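Local coordinates for C. albicans actin interacting protein Aip5 (Candida albicans SC5314, PDB 6M4C) that interacts with actin and probably promotes its nucleation as part of the polarisome that supports filamentous growth, at residues A[11-16]-A[43-48]. Numbering follows the deposited sequence.
Sequences PVYIFT and EYRDLG
Arg-45 runs alongside Phe-15 and reaches back over the ring of Tyr-13. Its CB lies 3.8 Å from Phe-15 CD1, and CG touches both aromatic residues, at Tyr-13 CD1 and Phe-15 CE1. A bend at chi2 (-88°) then turns the chain across the tyrosine: NE comes to Tyr-13 CE1, and CZ stands 3.8 Å from the centroid of the Tyr-13 ring, only 11° off the ring normal, in a cation-pi contact. The two planes are 45° apart, so this is no flat stack; NH2 dips closest, toward the rim at Tyr-13 CZ. On the phenylalanine side, Arg-45 NH1 leans to within 3.5 Å of Phe-15 CZ. NE also has a long, weak ion pair with Asp-50.

The strands that carry these side chains, 12-16 and 43-46, run parallel, the first and last elements of a right-handed beta-alpha-beta crossover through helix 22-36, in a domain of the thioredoxin clan. Five backbone hydrogen bonds alternate along the pair, beginning with Glu-43 N to Val-12 O and continuing past the strand end with Leu-47 N to Thr-16 O (3.1 Å). There Leu-47 CD1 meets Phe-15 CD2, and both residues pack on Ala-53 of helix 51-60.

The other face of the sheet turns to helix 22-36. Tyr-44 lies alongside Ile-14, with CE1 3.6 Å from Ile-14 CG2, and its CD1 touches Thr-16 CG2. The Thr-16 rotamer sets OG1 anti to the backbone N, and that hydroxyl hydrogen-bonds Ser-28 OG on the crossover helix.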
loop_
_atom_site.group_PDB
_atom_site.type_symbol
_atom_site.label_atom_id
_atom_site.label_comp_id
_atom_site.label_asym_id
_atom_site.label_seq_id
_atom_site.Cartn_x
_atom_site.Cartn_y
_atom_site.Cartn_z
ATOM N N PRO A 11 11.561 6.908 2.164
ATOM C CA PRO A 11 10.199 6.414 1.978
ATOM C C PRO A 11 9.320 6.644 3.196
ATOM O O PRO A 11 9.663 6.222 4.289
ATOM C CB PRO A 11 10.413 4.900 1.840
ATOM C CG PRO A 11 11.763 4.793 1.196
ATOM C CD PRO A 11 12.567 5.878 1.880
ATOM N N VAL A 12 8.180 7.303 3.003
ATOM C CA VAL A 12 7.221 7.423 4.089
ATOM C C VAL A 12 6.110 6.385 3.918
ATOM O O VAL A 12 5.574 6.215 2.837
ATOM C CB VAL A 12 6.671 8.852 4.216
ATOM C CG1 VAL A 12 5.548 8.906 5.241
ATOM C CG2 VAL A 12 7.768 9.876 4.517
ATOM N N TYR A 13 5.786 5.658 4.987
ATOM C CA TYR A 13 4.788 4.614 4.877
ATOM C C TYR A 13 3.732 4.863 5.927
ATOM O O TYR A 13 4.053 5.346 7.013
ATOM C CB TYR A 13 5.352 3.227 5.182
ATOM C CG TYR A 13 6.520 2.818 4.324
ATOM C CD1 TYR A 13 6.353 2.482 2.996
ATOM C CD2 TYR A 13 7.802 2.787 4.839
ATOM C CE1 TYR A 13 7.428 2.117 2.202
ATOM C CE2 TYR A 13 8.889 2.443 4.053
ATOM C CZ TYR A 13 8.703 2.102 2.730
ATOM O OH TYR A 13 9.781 1.776 1.957
ATOM N N ILE A 14 2.489 4.551 5.551
ATOM C CA ILE A 14 1.442 4.257 6.505
ATOM C C ILE A 14 1.393 2.748 6.728
ATOM O O ILE A 14 1.087 1.982 5.812
ATOM C CB ILE A 14 0.095 4.800 6.030
ATOM C CG1 ILE A 14 0.145 6.323 5.943
ATOM C CG2 ILE A 14 -0.991 4.340 6.973
ATOM C CD1 ILE A 14 -1.200 6.979 5.823
ATOM N N PHE A 15 1.719 2.340 7.965
ATOM C CA PHE A 15 1.573 0.960 8.385
ATOM C C PHE A 15 0.114 0.779 8.775
ATOM O O PHE A 15 -0.461 1.666 9.408
ATOM C CB PHE A 15 2.562 0.636 9.506
ATOM C CG PHE A 15 3.956 0.266 9.056
ATOM C CD1 PHE A 15 4.519 0.808 7.906
ATOM C CD2 PHE A 15 4.706 -0.648 9.773
ATOM C CE1 PHE A 15 5.811 0.477 7.511
ATOM C CE2 PHE A 15 5.995 -0.986 9.370
ATOM C CZ PHE A 15 6.554 -0.422 8.247
ATOM N N THR A 16 -0.487 -0.330 8.330
ATOM C CA THR A 16 -1.901 -0.559 8.589
ATOM C C THR A 16 -2.264 -2.029 8.372
ATOM O O THR A 16 -1.404 -2.855 8.037
ATOM C CB THR A 16 -2.787 0.363 7.746
ATOM O OG1 THR A 16 -4.093 0.235 8.303
ATOM C CG2 THR A 16 -2.823 -0.011 6.279
ATOM N N GLU A 43 3.453 5.424 0.745
ATOM C CA GLU A 43 2.923 4.134 0.325
ATOM C C GLU A 43 2.403 3.415 1.564
ATOM O O GLU A 43 2.995 3.557 2.631
ATOM C CB GLU A 43 3.999 3.243 -0.298
ATOM C CG GLU A 43 4.590 3.698 -1.619
ATOM C CD GLU A 43 5.778 2.866 -2.090
ATOM O OE1 GLU A 43 5.779 1.642 -1.830
ATOM O OE2 GLU A 43 6.707 3.432 -2.722
ATOM N N TYR A 44 1.312 2.647 1.408
ATOM C CA TYR A 44 0.775 1.776 2.445
ATOM C C TYR A 44 1.592 0.484 2.555
ATOM O O TYR A 44 2.215 0.038 1.588
ATOM C CB TYR A 44 -0.665 1.401 2.123
ATOM C CG TYR A 44 -1.703 2.425 2.491
ATOM C CD1 TYR A 44 -2.139 2.550 3.796
ATOM C CD2 TYR A 44 -2.301 3.225 1.532
ATOM C CE1 TYR A 44 -3.126 3.457 4.148
ATOM C CE2 TYR A 44 -3.269 4.161 1.867
ATOM C CZ TYR A 44 -3.696 4.266 3.182
ATOM O OH TYR A 44 -4.677 5.146 3.554
ATOM N N ARG A 45 1.633 -0.082 3.772
ATOM C CA ARG A 45 2.219 -1.392 4.047
ATOM C C ARG A 45 1.192 -2.163 4.863
ATOM O O ARG A 45 0.645 -1.602 5.820
ATOM C CB ARG A 45 3.530 -1.283 4.834
ATOM C CG ARG A 45 4.679 -0.655 4.065
ATOM C CD ARG A 45 5.438 -1.700 3.292
ATOM N NE ARG A 45 6.794 -1.210 3.144
ATOM C CZ ARG A 45 7.725 -1.293 4.090
ATOM N NH1 ARG A 45 7.447 -1.895 5.232
ATOM N NH2 ARG A 45 8.937 -0.805 3.881
ATOM N N ASP A 46 0.890 -3.401 4.428
ATOM C CA ASP A 46 -0.074 -4.264 5.093
ATOM C C ASP A 46 0.678 -5.209 6.028
ATOM O O ASP A 46 1.694 -5.787 5.656
ATOM C CB ASP A 46 -0.902 -5.040 4.074
ATOM C CG ASP A 46 -2.214 -5.627 4.580
ATOM O OD1 ASP A 46 -2.952 -4.917 5.307
ATOM O OD2 ASP A 46 -2.519 -6.783 4.187
ATOM N N LEU A 47 0.169 -5.361 7.253
ATOM C CA LEU A 47 0.839 -6.192 8.240
ATOM C C LEU A 47 0.280 -7.612 8.178
ATOM O O LEU A 47 0.568 -8.439 9.040
ATOM C CB LEU A 47 0.636 -5.563 9.624
ATOM C CG LEU A 47 1.816 -4.757 10.157
ATOM C CD1 LEU A 47 2.210 -3.666 9.171
ATOM C CD2 LEU A 47 1.494 -4.174 11.518
ATOM N N GLY A 48 -0.559 -7.848 7.167
ATOM C CA GLY A 48 -1.161 -9.137 6.895
ATOM C C GLY A 48 -0.316 -9.942 5.910
ATOM O O GLY A 48 -0.460 -11.158 5.833
#